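Local coordinates for uncharacterized protein (Helicobacter pylori, PDB 4O5J) that probably mediates adhesion of the bacterium to host cells by binding sialylated carbohydrates through its extracellular, largely helical domain, at residues N55-E58 and L59-S63; L319-A322 and Y323-I326; Y337-V340 and V341-N344. All blocks are in the same frame, centred on the assembly; numbering follows the deposited sequence.

Interaction 1: N55-E58 and L59-S63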
loop_
_atom_site.group_PDB
_atom_site.type_symbol
_atom_site.label_atom_id
_atom_site.label_comp_id
_atom_site.label_asym_id
_atom_site.label_seq_id
_atom_site.Cartn_x
_atom_site.Cartn_y
_atom_site.Cartn_z
ATOM N N ASN A 55 20.439 -28.055 -1.683
ATOM C CA ASN A 55 21.808 -28.437 -1.354
ATOM C C ASN A 55 22.906 -27.436 -1.732
ATOM O O ASN A 55 24.093 -27.706 -1.513
ATOM C CB ASN A 55 22.111 -29.805 -1.967
ATOM C CG ASN A 55 21.324 -30.871 -1.302
ATOM O OD1 ASN A 55 21.035 -30.784 -0.163
ATOM N ND2 ASN A 55 20.938 -31.816 -1.999
ATOM N N ASN A 56 22.512 -26.315 -2.322
ATOM C CA ASN A 56 23.444 -25.318 -2.797
ATOM C C ASN A 56 23.624 -24.217 -1.754
ATOM O O ASN A 56 22.921 -23.204 -1.766
ATOM C CB ASN A 56 22.926 -24.721 -4.102
ATOM C CG ASN A 56 23.918 -23.786 -4.718
ATOM O OD1 ASN A 56 24.819 -23.255 -4.060
ATOM N ND2 ASN A 56 23.771 -23.582 -5.990
ATOM N N ILE A 57 24.602 -24.417 -0.877
ATOM C CA ILE A 57 24.794 -23.571 0.303
ATOM C C ILE A 57 25.019 -22.114 -0.061
ATOM O O ILE A 57 24.479 -21.184 0.554
ATOM C CB ILE A 57 25.954 -24.109 1.195
ATOM C CG1 ILE A 57 25.964 -23.326 2.482
ATOM C CG2 ILE A 57 27.328 -24.005 0.502
ATOM C CD1 ILE A 57 24.589 -23.263 3.098
ATOM N N GLU A 58 25.795 -21.907 -1.097
ATOM C CA GLU A 58 26.026 -20.577 -1.536
ATOM C C GLU A 58 24.719 -19.896 -1.971
ATOM O O GLU A 58 24.463 -18.726 -1.648
ATOM C CB GLU A 58 27.010 -20.638 -2.663
ATOM C CG GLU A 58 27.424 -19.275 -3.138
ATOM C CD GLU A 58 28.547 -19.352 -4.142
ATOM O OE1 GLU A 58 28.635 -18.417 -4.975
ATOM O OE2 GLU A 58 29.335 -20.339 -4.098
ATOM N N LEU A 59 23.889 -20.639 -2.696
ATOM C CA LEU A 59 22.630 -20.089 -3.203
ATOM C C LEU A 59 21.688 -19.860 -2.046
ATOM O O LEU A 59 21.002 -18.862 -2.005
ATOM C CB LEU A 59 22.001 -21.037 -4.187
ATOM C CG LEU A 59 20.630 -20.669 -4.720
ATOM C CD1 LEU A 59 20.538 -19.312 -5.456
ATOM C CD2 LEU A 59 20.146 -21.794 -5.617
ATOM N N VAL A 60 21.663 -20.783 -1.091
ATOM C CA VAL A 60 20.800 -20.597 0.076
ATOM C C VAL A 60 21.201 -19.347 0.854
ATOM O O VAL A 60 20.373 -18.487 1.128
ATOM C CB VAL A 60 20.813 -21.823 0.980
ATOM C CG1 VAL A 60 20.045 -21.568 2.285
ATOM C CG2 VAL A 60 20.224 -22.986 0.211
ATOM N N ASN A 61 22.472 -19.207 1.161
ATOM C CA ASN A 61 22.950 -18.011 1.881
ATOM C C ASN A 61 22.775 -16.727 1.094
ATOM O O ASN A 61 22.446 -15.660 1.641
ATOM C CB ASN A 61 24.412 -18.204 2.274
ATOM C CG ASN A 61 24.569 -19.240 3.352
ATOM O OD1 ASN A 61 23.589 -19.572 4.048
ATOM N ND2 ASN A 61 25.787 -19.766 3.508
ATOM N N SER A 62 22.969 -16.836 -0.213
ATOM C CA SER A 62 22.805 -15.694 -1.087
ATOM C C SER A 62 21.373 -15.170 -1.008
ATOM O O SER A 62 21.147 -13.963 -0.920
ATOM C CB SER A 62 23.090 -16.138 -2.494
ATOM O OG SER A 62 23.214 -15.025 -3.276
ATOM N N SER A 63 20.415 -16.099 -1.032
ATOM C CA SER A 63 18.994 -15.761 -0.961
ATOM C C SER A 63 18.642 -15.201 0.409
ATOM O O SER A 63 17.881 -14.219 0.516
ATOM C CB SER A 63 18.131 -16.992 -1.223
ATOM O OG SER A 63 18.485 -17.591 -2.467
#
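The carboxamide of Asn56 lies against the CB of Leu59, its CG only 3.4 Å from that methylene, and the two side chains cross at about a right angle. With Asn56 CG anti to the backbone N (chi1 -174°), OD1 turns back over the first turn and accepts from Leu59 N at 3.1 Å. The N-H points fairly straight at the oxygen, but the donor stands 67° out of the carboxamide plane, so neither lone pair is used squarely. ND2, the other branch, also rests on Leu59, near CB and CD2. This is an N-cap: Asn56 immediately precedes helix 57-76, and its side chain takes up one of the amides that the first turn cannot satisfy from its own carbonyls. The backbone O of Asn56 serves the next amide, Val60 N, at 2.8 Å, while Val60 CG2 sits 3.4 Å from the same oxygen. The side chains of Ile57 and Asn61 cross obliquely. Ile57 CG1 and CD1 both lie 3.7 Å from Asn61 ND2, an apolar branch laid against an amide whose OD1 is held elsewhere, by Gln273 N. Asn61 N in turn binds Ile57 O at 2.9 Å. Leu59 O receives both Ser63 N and Ser63 OG, which arrive from opposite faces of its carbonyl plane. Leu59 and Ser63 touch Val367 of helix 343-396, and Val60 packs on Val371.

Interaction 2: L319-A322 and Y323-I326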
loop_
_atom_site.group_PDB
_atom_site.type_symbol
_atom_site.label_atom_id
_atom_site.label_comp_id
_atom_site.label_asym_id
_atom_site.label_seq_id
_atom_site.Cartn_x
_atom_site.Cartn_y
_atom_site.Cartn_z
ATOM N N LEU A 319 -6.637 15.791 -6.772
ATOM C CA LEU A 319 -5.822 15.419 -5.625
ATOM C C LEU A 319 -4.385 15.952 -5.771
ATOM O O LEU A 319 -3.849 16.573 -4.854
ATOM C CB LEU A 319 -5.793 13.904 -5.507
ATOM C CG LEU A 319 -5.123 13.293 -4.281
ATOM C CD1 LEU A 319 -5.873 13.685 -2.968
ATOM C CD2 LEU A 319 -5.160 11.771 -4.439
ATOM N N GLU A 320 -3.745 15.725 -6.914
ATOM C CA GLU A 320 -2.372 16.206 -7.141
ATOM C C GLU A 320 -2.302 17.714 -7.073
ATOM O O GLU A 320 -1.268 18.264 -6.703
ATOM C CB GLU A 320 -1.926 15.847 -8.564
ATOM C CG GLU A 320 -1.464 14.460 -8.642
ATOM C CD GLU A 320 -0.929 14.185 -10.028
ATOM O OE1 GLU A 320 -1.629 14.672 -10.984
ATOM O OE2 GLU A 320 0.144 13.478 -10.141
ATOM N N LYS A 321 -3.386 18.395 -7.441
ATOM C CA LYS A 321 -3.326 19.861 -7.564
ATOM C C LYS A 321 -4.034 20.546 -6.398
ATOM O O LYS A 321 -4.298 21.758 -6.430
ATOM C CB LYS A 321 -3.901 20.313 -8.895
ATOM C CG LYS A 321 -3.174 19.783 -10.107
ATOM C CD LYS A 321 -1.909 20.479 -10.313
ATOM C CE LYS A 321 -1.323 20.063 -11.643
ATOM N NZ LYS A 321 -0.186 20.986 -11.776
ATOM N N ALA A 322 -4.380 19.766 -5.370
ATOM C CA ALA A 322 -5.224 20.257 -4.266
ATOM C C ALA A 322 -4.603 21.495 -3.627
ATOM O O ALA A 322 -5.317 22.335 -3.102
ATOM C CB ALA A 322 -5.454 19.151 -3.212
ATOM N N TYR A 323 -3.270 21.623 -3.713
ATOM C CA TYR A 323 -2.586 22.713 -3.058
ATOM C C TYR A 323 -2.820 24.018 -3.788
ATOM O O TYR A 323 -2.490 25.072 -3.247
ATOM C CB TYR A 323 -1.084 22.445 -2.946
ATOM C CG TYR A 323 -0.363 22.518 -4.283
ATOM C CD1 TYR A 323 0.292 23.676 -4.695
ATOM C CD2 TYR A 323 -0.357 21.426 -5.154
ATOM C CE1 TYR A 323 0.947 23.716 -5.919
ATOM C CE2 TYR A 323 0.308 21.474 -6.395
ATOM C CZ TYR A 323 0.946 22.612 -6.754
ATOM O OH TYR A 323 1.590 22.667 -7.975
ATOM N N LEU A 324 -3.367 23.964 -5.002
ATOM C CA LEU A 324 -3.655 25.159 -5.793
ATOM C C LEU A 324 -5.096 25.634 -5.572
ATOM O O LEU A 324 -5.529 26.620 -6.154
ATOM C CB LEU A 324 -3.434 24.899 -7.300
ATOM C CG LEU A 324 -1.951 24.708 -7.596
ATOM C CD1 LEU A 324 -1.770 24.128 -8.984
ATOM C CD2 LEU A 324 -1.182 26.018 -7.426
ATOM N N LYS A 325 -5.845 24.925 -4.749
ATOM C CA LYS A 325 -7.222 25.308 -4.479
ATOM C C LYS A 325 -7.309 26.725 -3.942
ATOM O O LYS A 325 -6.545 27.083 -3.057
ATOM C CB LYS A 325 -7.845 24.327 -3.530
ATOM C CG LYS A 325 -9.314 24.494 -3.277
ATOM C CD LYS A 325 -9.758 23.335 -2.363
ATOM C CE LYS A 325 -11.089 23.693 -1.709
ATOM N NZ LYS A 325 -11.451 22.748 -0.640
ATOM N N ILE A 326 -8.166 27.570 -4.513
ATOM C CA ILE A 326 -8.313 28.925 -4.002
ATOM C C ILE A 326 -9.720 29.168 -3.573
ATOM O O ILE A 326 -10.650 28.654 -4.178
ATOM C CB ILE A 326 -7.893 29.985 -4.990
ATOM C CG1 ILE A 326 -8.698 29.875 -6.266
ATOM C CG2 ILE A 326 -6.324 29.903 -5.231
ATOM C CD1 ILE A 326 -7.932 30.252 -7.564
#
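The ring of Tyr323 is met at its edge by the backbone O of Glu320, which lies in the ring plane 3.6 Å from CE2, while Leu324 CG rests over one face, 3.5 Å above the plane and offset toward the rim. CG of Tyr323 stands between its own backbone N and carbonyl carbon (chi1 71°), which folds the ring back along the preceding residues. Leu324 swings its own side chain toward Lys321: the two lie side by side and point the same way, with Leu324 CD1 3.9 Å from Lys321 CD. Lys321 is the first residue to leave helical geometry after helix 313-320, and the chain continues in a short 3-10 turn. Its i to i+3 bonds run from Leu324 N to Lys321 O at 2.8 Å and from Lys325 N to Ala322 O at 3.1 Å, each donor lying well above the plane of the carbonyl it reaches. Beyond the turn the extended side chain of Lys325 leads away from Ala322, and its NZ is gripped by backbone carbonyls around the end of helix 82-101, among them Leu100 O and Tyr105 O. Ala322 packs on Ser99 and Leu100 of that helix.

Interaction 3: Y337-V340 and V341-N344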
loop_
_atom_site.group_PDB
_atom_site.type_symbol
_atom_site.label_atom_id
_atom_site.label_comp_id
_atom_site.label_asym_id
_atom_site.label_seq_id
_atom_site.Cartn_x
_atom_site.Cartn_y
_atom_site.Cartn_z
ATOM N N TYR A 337 -1.697 23.008 1.636
ATOM C CA TYR A 337 -0.984 21.729 1.738
ATOM C C TYR A 337 -0.142 21.370 0.474
ATOM O O TYR A 337 -0.646 20.702 -0.428
ATOM C CB TYR A 337 -1.944 20.599 2.151
ATOM C CG TYR A 337 -1.272 19.302 2.336
ATOM C CD1 TYR A 337 -0.402 19.126 3.429
ATOM C CD2 TYR A 337 -1.490 18.220 1.419
ATOM C CE1 TYR A 337 0.243 17.904 3.601
ATOM C CE2 TYR A 337 -0.845 16.964 1.602
ATOM C CZ TYR A 337 0.028 16.827 2.704
ATOM O OH TYR A 337 0.719 15.618 2.994
ATOM N N ARG A 338 1.126 21.828 0.440
ATOM C CA ARG A 338 2.016 21.705 -0.734
ATOM C C ARG A 338 2.632 20.316 -0.914
ATOM O O ARG A 338 3.052 19.975 -2.034
ATOM C CB ARG A 338 3.096 22.783 -0.735
ATOM C CG ARG A 338 2.515 24.155 -1.110
ATOM C CD ARG A 338 3.559 25.237 -1.331
ATOM N NE ARG A 338 4.477 24.891 -2.413
ATOM C CZ ARG A 338 4.288 25.161 -3.709
ATOM N NH1 ARG A 338 3.178 25.783 -4.128
ATOM N NH2 ARG A 338 5.227 24.800 -4.591
ATOM N N GLN A 339 2.652 19.516 0.168
ATOM C CA GLN A 339 3.247 18.176 0.172
ATOM C C GLN A 339 2.689 17.339 -0.994
ATOM O O GLN A 339 3.372 16.458 -1.527
ATOM C CB GLN A 339 3.016 17.449 1.546
ATOM C CG GLN A 339 3.925 17.928 2.617
ATOM C CD GLN A 339 5.324 17.581 2.214
ATOM O OE1 GLN A 339 5.616 16.420 1.952
ATOM N NE2 GLN A 339 6.188 18.577 2.107
ATOM N N VAL A 340 1.452 17.638 -1.387
ATOM C CA VAL A 340 0.743 16.909 -2.416
ATOM C C VAL A 340 1.517 16.975 -3.777
ATOM O O VAL A 340 1.206 16.243 -4.725
ATOM C CB VAL A 340 -0.747 17.399 -2.480
ATOM C CG1 VAL A 340 -0.962 18.407 -3.598
ATOM C CG2 VAL A 340 -1.692 16.223 -2.612
ATOM N N VAL A 341 2.546 17.830 -3.845
ATOM C CA VAL A 341 3.303 18.009 -5.051
ATOM C C VAL A 341 4.303 16.838 -5.164
ATOM O O VAL A 341 4.796 16.518 -6.243
ATOM C CB VAL A 341 3.963 19.408 -5.065
ATOM C CG1 VAL A 341 5.321 19.390 -4.371
ATOM C CG2 VAL A 341 4.084 19.886 -6.465
ATOM N N ASN A 342 4.590 16.191 -4.043
ATOM C CA ASN A 342 5.440 15.011 -4.038
ATOM C C ASN A 342 4.682 13.730 -4.273
ATOM O O ASN A 342 5.297 12.677 -4.373
ATOM C CB ASN A 342 6.173 14.896 -2.705
ATOM C CG ASN A 342 7.005 16.139 -2.422
ATOM O OD1 ASN A 342 7.646 16.674 -3.314
ATOM N ND2 ASN A 342 6.971 16.620 -1.200
ATOM N N LEU A 343 3.345 13.811 -4.341
ATOM C CA LEU A 343 2.508 12.595 -4.328
ATOM C C LEU A 343 2.834 11.638 -5.473
ATOM O O LEU A 343 3.115 10.455 -5.260
ATOM C CB LEU A 343 1.033 12.946 -4.328
ATOM C CG LEU A 343 0.141 11.737 -4.351
ATOM C CD1 LEU A 343 0.464 10.778 -3.184
ATOM C CD2 LEU A 343 -1.335 12.141 -4.365
ATOM N N ASN A 344 2.821 12.153 -6.683
ATOM C CA ASN A 344 2.982 11.309 -7.802
ATOM C C ASN A 344 4.360 10.604 -7.839
ATOM O O ASN A 344 4.468 9.439 -8.235
ATOM C CB ASN A 344 2.675 12.038 -9.093
ATOM C CG ASN A 344 2.577 11.052 -10.242
ATOM O OD1 ASN A 344 3.516 10.888 -11.008
ATOM N ND2 ASN A 344 1.494 10.277 -10.269
HETATM O O HOH W 1 2.056 14.728 -7.349
#
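Asn342 N donates to Gln339 O over 2.8 Å, a fairly straight N-H...O bond (158°) whose donor stands well above the plane of the carbonyl. A water adds a second polar link, donating to Val340 O at 3.1 Å and accepting from Asn344 N at 2.8 Å. It thereby bridges a carbonyl and an amide four residues apart. Val340 O also receives a weak bond from Leu343 N. The side chains of Gln339 and Asn342 repeat the backbone link more loosely: Asn342 ND2 reaches Gln339 OE1 at 3.4 Å in a weak hydrogen bond, with the two amide planes turned 60° from each other. Gln339 is bent at its second torsion (chi2 -64°), which curls the carboxamide back alongside the chain toward Asn342. Asn342 ND2 lies 3.6 Å from Gln339 O as well, so the amide nitrogen is close to both oxygens of that residue.

The segment is the lead-in to the long helix 343-396. Its i to i+3 bonding is that of a 3-10 turn, and the water-bridged Val340 and Asn344 have the i to i+4 spacing of an alpha-helical backbone bond. Packing surrounds these bonds: Leu343 CB lies 3.3 Å from Val340 O, and the apolar side chains meet more distantly, Val340 CG2 and Leu343 CD2 being 4.5 Å apart. The backbone N of Gln339 lies over the centre of the Tyr337 ring, 4.3 Å above its plane. Tyr337 packs against Thr92 and Leu95 of helix 82-101, and its OH is hydrogen-bonded to Gln163. Leu343 touches Tyr316 and Leu319 of helix 313-320, while Asn344 ND2 binds Tyr316 OH.

In the fold
From the N terminus the three contacts follow one another in series, none nested in or crossing another, and each is local, closing just one or two turns of chain. Interaction 1 starts helix 57-76, beside the middle of helix 343-396. Interaction 2 ends helix 313-320, and interaction 3 leads into helix 343-396 after the intervening loop. Interactions 2 and 3 have centres about 9 Å apart and touch: Tyr323 CB lies 3.1 Å from Tyr337 O, and Tyr323 also meets Arg338, Val340 and Val341. Interaction 1 lies far off: the first half of helix 343-396 runs to its side from interaction 3, the two centres being about 43 Å apart.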